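Side-chain contacts in ApRick protease (Rickettsia conorii, PDB 5C9F), which is a retropepsin-like aspartic protease, here represented by its C-terminal protease domain, and probably cleaves peptide bonds as an endopeptidase: residues A[25-29]-A[30-34]; A[99-102]-A[103-107]; A[117-121]-A[122-126]. All blocks are in the same frame, centred on the assembly; numbering follows the deposited sequence.

Interaction 1: A[25-29]-A[30-34]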
ATOM      1  N   ALA A  25      18.700 -10.320   8.480  1.00 30.83           N
ATOM      2  CA  ALA A  25      18.776  -9.464   7.347  1.00 35.89           C
ATOM      3  C   ALA A  25      19.737 -10.100   6.358  1.00 32.98           C
ATOM      4  O   ALA A  25      20.634 -10.823   6.749  1.00 35.64           O
ATOM      5  CB  ALA A  25      19.275  -8.091   7.808  1.00 38.93           C
ATOM      6  N   PHE A  26      19.621  -9.728   5.104  1.00 28.30           N
ATOM      7  CA  PHE A  26      20.600 -10.055   4.124  1.00 26.35           C
ATOM      8  C   PHE A  26      21.457  -8.846   3.828  1.00 31.91           C
ATOM      9  O   PHE A  26      20.980  -7.821   3.336  1.00 31.69           O
ATOM     10  CB  PHE A  26      19.958 -10.602   2.867  1.00 32.80           C
ATOM     11  CG  PHE A  26      19.389 -11.965   3.077  1.00 38.18           C
ATOM     12  CD1 PHE A  26      18.144 -12.106   3.670  1.00 54.87           C
ATOM     13  CD2 PHE A  26      20.113 -13.110   2.743  1.00 43.37           C
ATOM     14  CE1 PHE A  26      17.599 -13.358   3.894  1.00 63.29           C
ATOM     15  CE2 PHE A  26      19.574 -14.386   2.985  1.00 54.75           C
ATOM     16  CZ  PHE A  26      18.316 -14.502   3.558  1.00 48.83           C
ATOM     17  N   VAL A  27      22.720  -8.957   4.217  1.00 31.08           N
ATOM     18  CA  VAL A  27      23.709  -7.832   4.105  1.00 26.61           C
ATOM     19  C   VAL A  27      24.676  -8.259   3.008  1.00 31.32           C
ATOM     20  O   VAL A  27      25.361  -9.274   3.154  1.00 29.23           O
ATOM     21  CB  VAL A  27      24.409  -7.608   5.427  1.00 26.20           C
ATOM     22  CG1 VAL A  27      25.364  -6.439   5.331  1.00 33.74           C
ATOM     23  CG2 VAL A  27      23.386  -7.356   6.551  1.00 30.42           C
ATOM     24  N   ASN A  28      24.675  -7.506   1.895  1.00 29.53           N
ATOM     25  CA  ASN A  28      25.466  -7.841   0.726  1.00 44.88           C
ATOM     26  C   ASN A  28      25.276  -9.309   0.356  1.00 35.27           C
ATOM     27  O   ASN A  28      26.232 -10.051   0.195  1.00 33.08           O
ATOM     28  CB  ASN A  28      26.946  -7.535   0.968  1.00 40.87           C
ATOM     29  CG  ASN A  28      27.180  -6.104   1.331  1.00 41.20           C
ATOM     30  OD1 ASN A  28      26.348  -5.213   1.036  1.00 37.26           O
ATOM     31  ND2 ASN A  28      28.298  -5.855   2.032  1.00 35.30           N
ATOM     32  N   ASN A  29      24.020  -9.727   0.332  1.00 33.28           N
ATOM     33  CA  ASN A  29      23.656 -11.088  -0.075  1.00 38.98           C
ATOM     34  C   ASN A  29      23.885 -12.149   1.016  1.00 36.36           C
ATOM     35  O   ASN A  29      23.671 -13.285   0.763  1.00 31.42           O
ATOM     36  CB  ASN A  29      24.372 -11.505  -1.458  1.00 39.87           C
ATOM     37  CG  ASN A  29      23.678 -12.669  -2.135  1.00 47.70           C
ATOM     38  OD1 ASN A  29      24.234 -13.756  -2.544  1.00 49.16           O
ATOM     39  ND2 ASN A  29      22.440 -12.434  -2.299  1.00 35.44           N
ATOM     40  N   VAL A  30      24.306 -11.789   2.228  1.00 32.27           N
ATOM     41  CA  VAL A  30      24.633 -12.746   3.283  1.00 27.95           C
ATOM     42  C   VAL A  30      23.672 -12.590   4.462  1.00 34.68           C
ATOM     43  O   VAL A  30      23.489 -11.505   4.990  1.00 32.54           O
ATOM     44  CB  VAL A  30      26.073 -12.513   3.791  1.00 30.44           C
ATOM     45  CG1 VAL A  30      26.458 -13.449   4.918  1.00 33.60           C
ATOM     46  CG2 VAL A  30      27.059 -12.623   2.629  1.00 33.74           C
ATOM     47  N   LYS A  31      23.121 -13.696   4.905  1.00 29.77           N
ATOM     48  CA  LYS A  31      22.225 -13.682   6.042  1.00 33.14           C
ATOM     49  C   LYS A  31      22.980 -13.359   7.300  1.00 36.79           C
ATOM     50  O   LYS A  31      23.972 -14.052   7.640  1.00 32.14           O
ATOM     51  CB  LYS A  31      21.555 -15.032   6.237  1.00 31.04           C
ATOM     52  CG  LYS A  31      20.492 -15.017   7.297  1.00 38.33           C
ATOM     53  CD  LYS A  31      20.160 -16.479   7.660  1.00 45.11           C
ATOM     54  CE  LYS A  31      18.914 -16.607   8.505  1.00 84.21           C
ATOM     55  NZ  LYS A  31      18.702 -18.060   8.758  1.00 55.84           N
ATOM     56  N   ILE A  32      22.540 -12.302   8.000  1.00 28.29           N
ATOM     57  CA  ILE A  32      23.146 -11.919   9.270  1.00 34.10           C
ATOM     58  C   ILE A  32      22.018 -11.811  10.269  1.00 39.77           C
ATOM     59  O   ILE A  32      20.984 -11.241   9.976  1.00 29.05           O
ATOM     60  CB  ILE A  32      23.856 -10.542   9.183  1.00 29.50           C
ATOM     61  CG1 ILE A  32      24.981 -10.508   8.146  1.00 32.68           C
ATOM     62  CG2 ILE A  32      24.422 -10.140  10.543  1.00 30.88           C
ATOM     63  CD1 ILE A  32      26.189 -11.335   8.478  1.00 33.30           C
ATOM     64  N   LYS A  33      22.256 -12.298  11.482  1.00 36.00           N
ATOM     65  CA  LYS A  33      21.327 -12.174  12.577  1.00 34.62           C
ATOM     66  C   LYS A  33      21.662 -10.970  13.426  1.00 36.51           C
ATOM     67  O   LYS A  33      22.766 -10.828  13.908  1.00 35.21           O
ATOM     68  CB  LYS A  33      21.357 -13.432  13.430  1.00 40.71           C
ATOM     69  CG  LYS A  33      20.192 -13.465  14.412  1.00 54.79           C
ATOM     70  CD  LYS A  33      20.311 -14.660  15.334  1.00 62.85           C
ATOM     71  CE  LYS A  33      18.975 -15.021  15.942  1.00 58.83           C
ATOM     72  NZ  LYS A  33      19.132 -16.092  16.963  1.00 86.98           N
ATOM     73  N   PHE A  34      20.700 -10.075  13.580  1.00 32.17           N
ATOM     74  CA  PHE A  34      20.857  -8.889  14.416  1.00 29.36           C
ATOM     75  C   PHE A  34      19.957  -8.935  15.602  1.00 29.55           C
ATOM     76  O   PHE A  34      18.830  -9.471  15.529  1.00 32.75           O
ATOM     77  CB  PHE A  34      20.448  -7.639  13.637  1.00 26.31           C
ATOM     78  CG  PHE A  34      21.380  -7.289  12.556  1.00 27.54           C
ATOM     79  CD1 PHE A  34      22.553  -6.629  12.845  1.00 24.07           C
ATOM     80  CD2 PHE A  34      21.127  -7.662  11.241  1.00 41.57           C
ATOM     81  CE1 PHE A  34      23.476  -6.348  11.826  1.00 30.86           C
ATOM     82  CE2 PHE A  34      22.014  -7.345  10.214  1.00 48.33           C
ATOM     83  CZ  PHE A  34      23.193  -6.693  10.502  1.00 40.02           C
TER

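Interaction 2: A[99-102]-A[103-107]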
ATOM      1  N   GLY A  99      35.971  -6.526  19.862  1.00 65.80           N
ATOM      2  CA  GLY A  99      35.590  -7.790  20.430  1.00 41.42           C
ATOM      3  C   GLY A  99      34.584  -7.769  21.540  1.00 47.57           C
ATOM      4  O   GLY A  99      34.198  -8.825  22.067  1.00 42.66           O
ATOM      5  N   ASP A 100      34.099  -6.593  21.909  1.00 43.47           N
ATOM      6  CA  ASP A 100      33.130  -6.550  23.015  1.00 91.15           C
ATOM      7  C   ASP A 100      31.774  -7.190  22.680  1.00 59.96           C
ATOM      8  O   ASP A 100      30.918  -7.140  23.522  1.00 72.50           O
ATOM      9  CB  ASP A 100      32.917  -5.115  23.529  1.00 93.73           C
ATOM     10  CG  ASP A 100      32.457  -5.048  25.027  1.00154.67           C
ATOM     11  OD1 ASP A 100      32.191  -6.065  25.738  1.00 82.75           O
ATOM     12  OD2 ASP A 100      32.350  -3.910  25.500  1.00135.90           O
ATOM     13  N   LEU A 101      31.603  -7.864  21.527  1.00 87.46           N
ATOM     14  CA  LEU A 101      30.245  -8.054  20.976  1.00 55.17           C
ATOM     15  C   LEU A 101      29.759  -9.490  20.681  1.00 47.18           C
ATOM     16  O   LEU A 101      30.191 -10.161  19.743  1.00 52.28           O
ATOM     17  CB  LEU A 101      30.045  -7.144  19.738  1.00 62.15           C
ATOM     18  CG  LEU A 101      28.629  -6.682  19.414  1.00 67.30           C
ATOM     19  CD1 LEU A 101      28.110  -5.792  20.535  1.00 83.52           C
ATOM     20  CD2 LEU A 101      28.603  -5.948  18.075  1.00 67.00           C
ATOM     21  N   ASP A 102      28.739  -9.925  21.413  1.00 66.99           N
ATOM     22  CA  ASP A 102      28.150 -11.273  21.196  1.00 46.41           C
ATOM     23  C   ASP A 102      27.289 -11.422  19.955  1.00 59.54           C
ATOM     24  O   ASP A 102      27.315 -12.441  19.272  1.00 52.59           O
ATOM     25  CB  ASP A 102      27.283 -11.670  22.410  1.00 79.79           C
ATOM     26  CG  ASP A 102      27.281 -13.172  22.658  1.00 94.35           C
ATOM     27  OD1 ASP A 102      28.375 -13.752  22.800  1.00 83.03           O
ATOM     28  OD2 ASP A 102      26.187 -13.767  22.721  1.00105.19           O
ATOM     29  N   ILE A 103      26.525 -10.391  19.638  1.00 41.33           N
ATOM     30  CA  ILE A 103      25.691 -10.454  18.450  1.00 35.17           C
ATOM     31  C   ILE A 103      25.599  -9.077  17.833  1.00 35.20           C
ATOM     32  O   ILE A 103      25.599  -8.039  18.542  1.00 35.76           O
ATOM     33  CB  ILE A 103      24.288 -10.997  18.806  1.00 54.09           C
ATOM     34  CG1 ILE A 103      23.511 -11.268  17.552  1.00 46.41           C
ATOM     35  CG2 ILE A 103      23.561 -10.013  19.684  1.00 59.46           C
ATOM     36  CD1 ILE A 103      22.329 -12.169  17.734  1.00 56.56           C
ATOM     37  N   SER A 104      25.535  -9.038  16.502  1.00 30.52           N
ATOM     38  CA  SER A 104      25.468  -7.785  15.833  1.00 31.43           C
ATOM     39  C   SER A 104      24.202  -7.056  16.185  1.00 34.82           C
ATOM     40  O   SER A 104      23.176  -7.698  16.460  1.00 36.48           O
ATOM     41  CB  SER A 104      25.566  -7.997  14.335  1.00 29.62           C
ATOM     42  OG  SER A 104      26.848  -8.437  14.031  1.00 33.37           O
ATOM     43  N   LEU A 105      24.256  -5.726  16.137  1.00 26.42           N
ATOM     44  CA  LEU A 105      23.181  -4.878  16.571  1.00 29.90           C
ATOM     45  C   LEU A 105      22.661  -4.062  15.439  1.00 30.33           C
ATOM     46  O   LEU A 105      23.397  -3.417  14.738  1.00 28.95           O
ATOM     47  CB  LEU A 105      23.636  -3.912  17.699  1.00 36.47           C
ATOM     48  CG  LEU A 105      24.249  -4.565  18.961  1.00 44.02           C
ATOM     49  CD1 LEU A 105      24.739  -3.512  19.943  1.00 43.60           C
ATOM     50  CD2 LEU A 105      23.258  -5.497  19.633  1.00 40.41           C
ATOM     51  N   LEU A 106      21.352  -3.986  15.371  1.00 28.56           N
ATOM     52  CA  LEU A 106      20.680  -3.093  14.475  1.00 22.86           C
ATOM     53  C   LEU A 106      20.111  -1.985  15.328  1.00 32.69           C
ATOM     54  O   LEU A 106      19.353  -2.221  16.282  1.00 32.89           O
ATOM     55  CB  LEU A 106      19.518  -3.898  13.859  1.00 30.30           C
ATOM     56  CG  LEU A 106      18.930  -3.435  12.550  1.00 48.93           C
ATOM     57  CD1 LEU A 106      18.020  -4.554  12.043  1.00 59.70           C
ATOM     58  CD2 LEU A 106      18.137  -2.194  12.787  1.00 62.51           C
ATOM     59  N   GLY A 107      20.385  -0.761  14.935  1.00 30.74           N
ATOM     60  CA  GLY A 107      20.047   0.398  15.783  1.00 30.03           C
ATOM     61  C   GLY A 107      19.050   1.315  15.120  1.00 33.49           C
ATOM     62  O   GLY A 107      18.464   0.969  14.072  1.00 29.35           O
TER

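Interaction 3: A[117-121]-A[122-126]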
ATOM      1  N   PHE A 117       7.619   1.616  12.461  1.00 31.71           N
ATOM      2  CA  PHE A 117       8.369   0.792  13.377  1.00 33.69           C
ATOM      3  C   PHE A 117       7.682   0.841  14.749  1.00 40.53           C
ATOM      4  O   PHE A 117       7.611   1.896  15.367  1.00 39.26           O
ATOM      5  CB  PHE A 117       9.817   1.336  13.434  1.00 44.83           C
ATOM      6  CG  PHE A 117      10.583   0.909  14.656  1.00 36.41           C
ATOM      7  CD1 PHE A 117      10.639  -0.410  15.033  1.00 37.90           C
ATOM      8  CD2 PHE A 117      11.301   1.835  15.392  1.00 39.41           C
ATOM      9  CE1 PHE A 117      11.320  -0.780  16.204  1.00 35.05           C
ATOM     10  CE2 PHE A 117      11.997   1.467  16.538  1.00 47.47           C
ATOM     11  CZ  PHE A 117      12.016   0.133  16.942  1.00 30.78           C
ATOM     12  N   ARG A 118       7.132  -0.264  15.212  1.00 34.93           N
ATOM     13  CA  ARG A 118       6.421  -0.239  16.488  1.00 36.80           C
ATOM     14  C   ARG A 118       6.698  -1.475  17.307  1.00 44.53           C
ATOM     15  O   ARG A 118       6.812  -2.573  16.778  1.00 36.63           O
ATOM     16  CB  ARG A 118       4.894  -0.190  16.278  1.00 39.97           C
ATOM     17  CG  ARG A 118       4.166  -0.202  17.622  1.00 63.86           C
ATOM     18  CD  ARG A 118       2.744   0.298  17.490  1.00135.32           C
ATOM     19  NE  ARG A 118       2.111   0.761  18.723  1.00115.82           N
ATOM     20  CZ  ARG A 118       1.758   2.017  18.990  1.00119.20           C
ATOM     21  NH1 ARG A 118       2.040   3.027  18.162  1.00 90.17           N
ATOM     22  NH2 ARG A 118       1.137   2.275  20.136  1.00183.68           N
ATOM     23  N   ILE A 119       6.829  -1.300  18.603  1.00 41.69           N
ATOM     24  CA  ILE A 119       7.011  -2.423  19.488  1.00 44.53           C
ATOM     25  C   ILE A 119       5.801  -2.404  20.407  1.00 60.53           C
ATOM     26  O   ILE A 119       5.655  -1.472  21.146  1.00 58.00           O
ATOM     27  CB  ILE A 119       8.303  -2.291  20.336  1.00 42.35           C
ATOM     28  CG1 ILE A 119       9.582  -2.517  19.484  1.00 36.76           C
ATOM     29  CG2 ILE A 119       8.259  -3.292  21.506  1.00 43.66           C
ATOM     30  CD1 ILE A 119      10.868  -2.115  20.159  1.00 48.27           C
ATOM     31  N   ASP A 120       5.008  -3.459  20.375  1.00 47.11           N
ATOM     32  CA  ASP A 120       3.735  -3.597  21.108  1.00 62.01           C
ATOM     33  C   ASP A 120       3.504  -4.990  21.727  1.00 51.26           C
ATOM     34  O   ASP A 120       3.417  -5.957  20.970  1.00 48.55           O
ATOM     35  CB  ASP A 120       2.609  -3.440  20.086  1.00 55.24           C
ATOM     36  CG  ASP A 120       1.228  -3.420  20.715  1.00 81.36           C
ATOM     37  OD1 ASP A 120       0.995  -2.606  21.634  1.00 90.75           O
ATOM     38  OD2 ASP A 120       0.368  -4.217  20.273  1.00 66.58           O
ATOM     39  N   LYS A 121       3.386  -5.131  23.045  1.00 60.73           N
ATOM     40  CA  LYS A 121       3.001  -6.435  23.648  1.00 70.45           C
ATOM     41  C   LYS A 121       3.764  -7.684  23.095  1.00 64.87           C
ATOM     42  O   LYS A 121       3.138  -8.642  22.603  1.00 49.33           O
ATOM     43  CB  LYS A 121       1.487  -6.702  23.452  1.00 72.96           C
ATOM     44  CG  LYS A 121       0.500  -5.643  23.955  1.00 81.51           C
ATOM     45  CD  LYS A 121       0.288  -5.820  25.465  1.00 72.92           C
ATOM     46  CE  LYS A 121       0.091  -4.520  26.213  1.00110.78           C
ATOM     47  NZ  LYS A 121       1.374  -3.958  26.710  1.00112.90           N
ATOM     48  N   ASP A 122       5.095  -7.670  23.192  1.00 43.42           N
ATOM     49  CA  ASP A 122       5.983  -8.778  22.764  1.00 37.48           C
ATOM     50  C   ASP A 122       6.061  -8.929  21.263  1.00 33.97           C
ATOM     51  O   ASP A 122       6.508  -9.962  20.783  1.00 37.11           O
ATOM     52  CB  ASP A 122       5.641 -10.113  23.428  1.00 48.18           C
ATOM     53  CG  ASP A 122       5.846 -10.063  24.912  1.00 62.73           C
ATOM     54  OD1 ASP A 122       6.726  -9.281  25.365  1.00 46.15           O
ATOM     55  OD2 ASP A 122       5.120 -10.763  25.629  1.00 65.11           O
ATOM     56  N   LEU A 123       5.656  -7.892  20.520  1.00 27.69           N
ATOM     57  CA  LEU A 123       5.774  -7.883  19.034  1.00 23.98           C
ATOM     58  C   LEU A 123       6.458  -6.657  18.517  1.00 21.34           C
ATOM     59  O   LEU A 123       6.252  -5.545  19.015  1.00 33.07           O
ATOM     60  CB  LEU A 123       4.410  -7.858  18.376  1.00 30.93           C
ATOM     61  CG  LEU A 123       3.529  -9.051  18.559  1.00 28.25           C
ATOM     62  CD1 LEU A 123       2.177  -8.772  17.901  1.00 38.87           C
ATOM     63  CD2 LEU A 123       4.198 -10.314  17.998  1.00 30.17           C
ATOM     64  N   LEU A 124       7.300  -6.868  17.512  1.00 20.29           N
ATOM     65  CA  LEU A 124       7.957  -5.767  16.809  1.00 18.85           C
ATOM     66  C   LEU A 124       7.373  -5.794  15.416  1.00 20.61           C
ATOM     67  O   LEU A 124       7.386  -6.836  14.763  1.00 23.45           O
ATOM     68  CB  LEU A 124       9.457  -5.999  16.798  1.00 17.90           C
ATOM     69  CG  LEU A 124      10.329  -5.319  15.700  1.00 38.90           C
ATOM     70  CD1 LEU A 124      10.246  -3.848  15.834  1.00 41.24           C
ATOM     71  CD2 LEU A 124      11.775  -5.740  15.882  1.00 58.94           C
ATOM     72  N   ILE A 125       6.894  -4.648  14.950  1.00 26.77           N
ATOM     73  CA  ILE A 125       6.221  -4.557  13.666  1.00 24.63           C
ATOM     74  C   ILE A 125       6.926  -3.490  12.820  1.00 24.54           C
ATOM     75  O   ILE A 125       7.053  -2.323  13.225  1.00 20.44           O
ATOM     76  CB  ILE A 125       4.726  -4.210  13.834  1.00 30.91           C
ATOM     77  CG1 ILE A 125       4.024  -5.249  14.726  1.00 26.24           C
ATOM     78  CG2 ILE A 125       4.059  -4.109  12.477  1.00 34.04           C
ATOM     79  CD1 ILE A 125       3.530  -4.725  16.056  1.00 49.96           C
ATOM     80  N   LEU A 126       7.477  -3.931  11.698  1.00 22.23           N
ATOM     81  CA  LEU A 126       8.097  -3.025  10.715  1.00 22.34           C
ATOM     82  C   LEU A 126       7.182  -2.970   9.478  1.00 25.00           C
ATOM     83  O   LEU A 126       6.833  -4.000   8.938  1.00 26.12           O
ATOM     84  CB  LEU A 126       9.403  -3.546  10.284  1.00 19.48           C
ATOM     85  CG  LEU A 126      10.401  -3.743  11.456  1.00 32.44           C
ATOM     86  CD1 LEU A 126      11.641  -4.440  10.976  1.00 32.68           C
ATOM     87  CD2 LEU A 126      10.781  -2.430  12.086  1.00 30.67           C
TER

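Interaction 1: A[25-29]-A[30-34]
The carbonyl oxygen of A25 receives the N-H of I32 in the shortest polar bond of this hairpin, O to N 2.7 Å and nearly straight at 169°, while CA of K31 brings a weaker C-H...O contact to the same oxygen. Strands 22-27 and 30-36 form a beta hairpin with a two-residue loop, N28-N29, inside a type I' turn from V27 to V30, within the retropepsin-like domain. A25 N returns a bond to I32 O, making A25 and I32 a hydrogen-bonded pair. V27 and V30 form the next such pair, but there the turn skews the geometry: V30 N sits above the carbonyl plane of V27 O, 61° out of it. Both loop asparagines have positive phi, as type I' requires, and N28 OD1 reaches outward to the backbone N of S82, tying the turn to strand 71-84.

The face carrying A25, V27, V30, I32 and F34 is apolar; V27 and V30 pack on L53, V27 also on L80, and A25 on I85. V27 CG1 lies anti to the backbone N (chi1 -178°), which turns CG2 to I32 CG1 at 3.9 Å and to the edge of the F34 ring, in the ring plane. A25 CB reaches the same edge, 3.7 Å from F34 CE2. I32 CG2 instead lies over one face of that ring, near its rim. On the other face of the hairpin the F26 ring leans across the non-hydrogen-bonded pair to K31, with CA of K31 over one ring face and K31 CB 3.9 Å from F26 CE2.

Interaction 2: A[99-102]-A[103-107]
L101 leans back over the backbone that follows it, its CG 3.4 Å from the carbonyl oxygen of I103. From CB the side chain runs with CG anti to the backbone N (chi1 -152°), which carries the branch point over the carbonyl of I103. Beyond CG the two methyls part. CD2 stays beside the same carbonyl, 3.7 Å from I103 O, and comes within 4.3 Å of S104 CA; CD1 passes 3.9 Å from I103 O and goes on to meet CD1 of L105 at 4.1 Å, one methyl against another from side chains set obliquely. This is the loop leading from strand 88-97 into strand 104-106, the short strand that runs parallel to strand 30-36 in the mixed sheet of the retropepsin-like domain. L105-L106-G107 is consistent with the hydrophobic-hydrophobic-glycine motif that follows the DTG loop in retropepsins, and the L106 backbone bonds to D37. No hydrogen bond joins 99-102 to 103-107. A44 lies against both leucines, while L101 also touches T46 and L105 touches M35. CB of S104 points away from 99-102, and its OG hydrogen-bonds to D49 OD2 and to the backbone N of T46.

Interaction 3: A[117-121]-A[122-126]
R118 and I125 exchange two backbone hydrogen bonds, I125 N to R118 O at 2.8 Å and R118 N to I125 O at 2.9 Å. They belong to a beta hairpin, strands 116-120 and 123-131, with a two-residue loop, K121-D122, inside a type I' turn from D120 to L123. The second hydrogen-bonded pair flanks the turn. D120 N gives a bond to L123 O at 2.8 Å, whereas the return bond, L123 N to D120 O, is longer and more bent, 139° at the hydrogen, its donor well above the carbonyl plane. Several acceptors take a further C-H...O contact: L123 O from CA of I119, R118 O from CA of L124 and I125 O from CA of F117. In the turn, the D122 carboxylate finds its partner outside the hairpin, OD1 forming a salt bridge with R15 NE, and the D122 backbone also bonds to R15.

Strand 123-131 is the middle of a three-stranded antiparallel sheet, with strand 2-14 on its other side. On the face of R118, D120, L123 and I125, L123 packs on I12 of the second subunit, and R118, D120 and I125 on Y2 of the third. The face of F117, I119, L124 and L126 turns to its own chain, where L111 touches both F117 and L126. F117 and L126 lie side by side, CD1 to CD2 3.6 Å. L124 has CG anti to the backbone N (chi1 157°), and its CD1 touches both I119 CG1 and the F117 ring, meeting the ring at its edge, in plane, 3.3 Å from CE1.

How the interactions relate
The three contacts follow one another along the chain without nesting. Interactions 1 and 2 share the mixed sheet, their centres about 14 Å apart: strand 30-36 of the first hairpin is the parallel neighbour of strand 104-106. They touch directly where F34 CD1 packs on S104 CB at 3.6 Å, so the hairpin and the later strand join within the domain body. Interaction 3 belongs to the separate three-stranded sheet, its centre about 21 Å from each of the others, with no touch. Residues of interaction 3 meet two other subunits through one face of their hairpin, while the other face packs on its own chain; no other chain of the assembly reaches interactions 1 and 2.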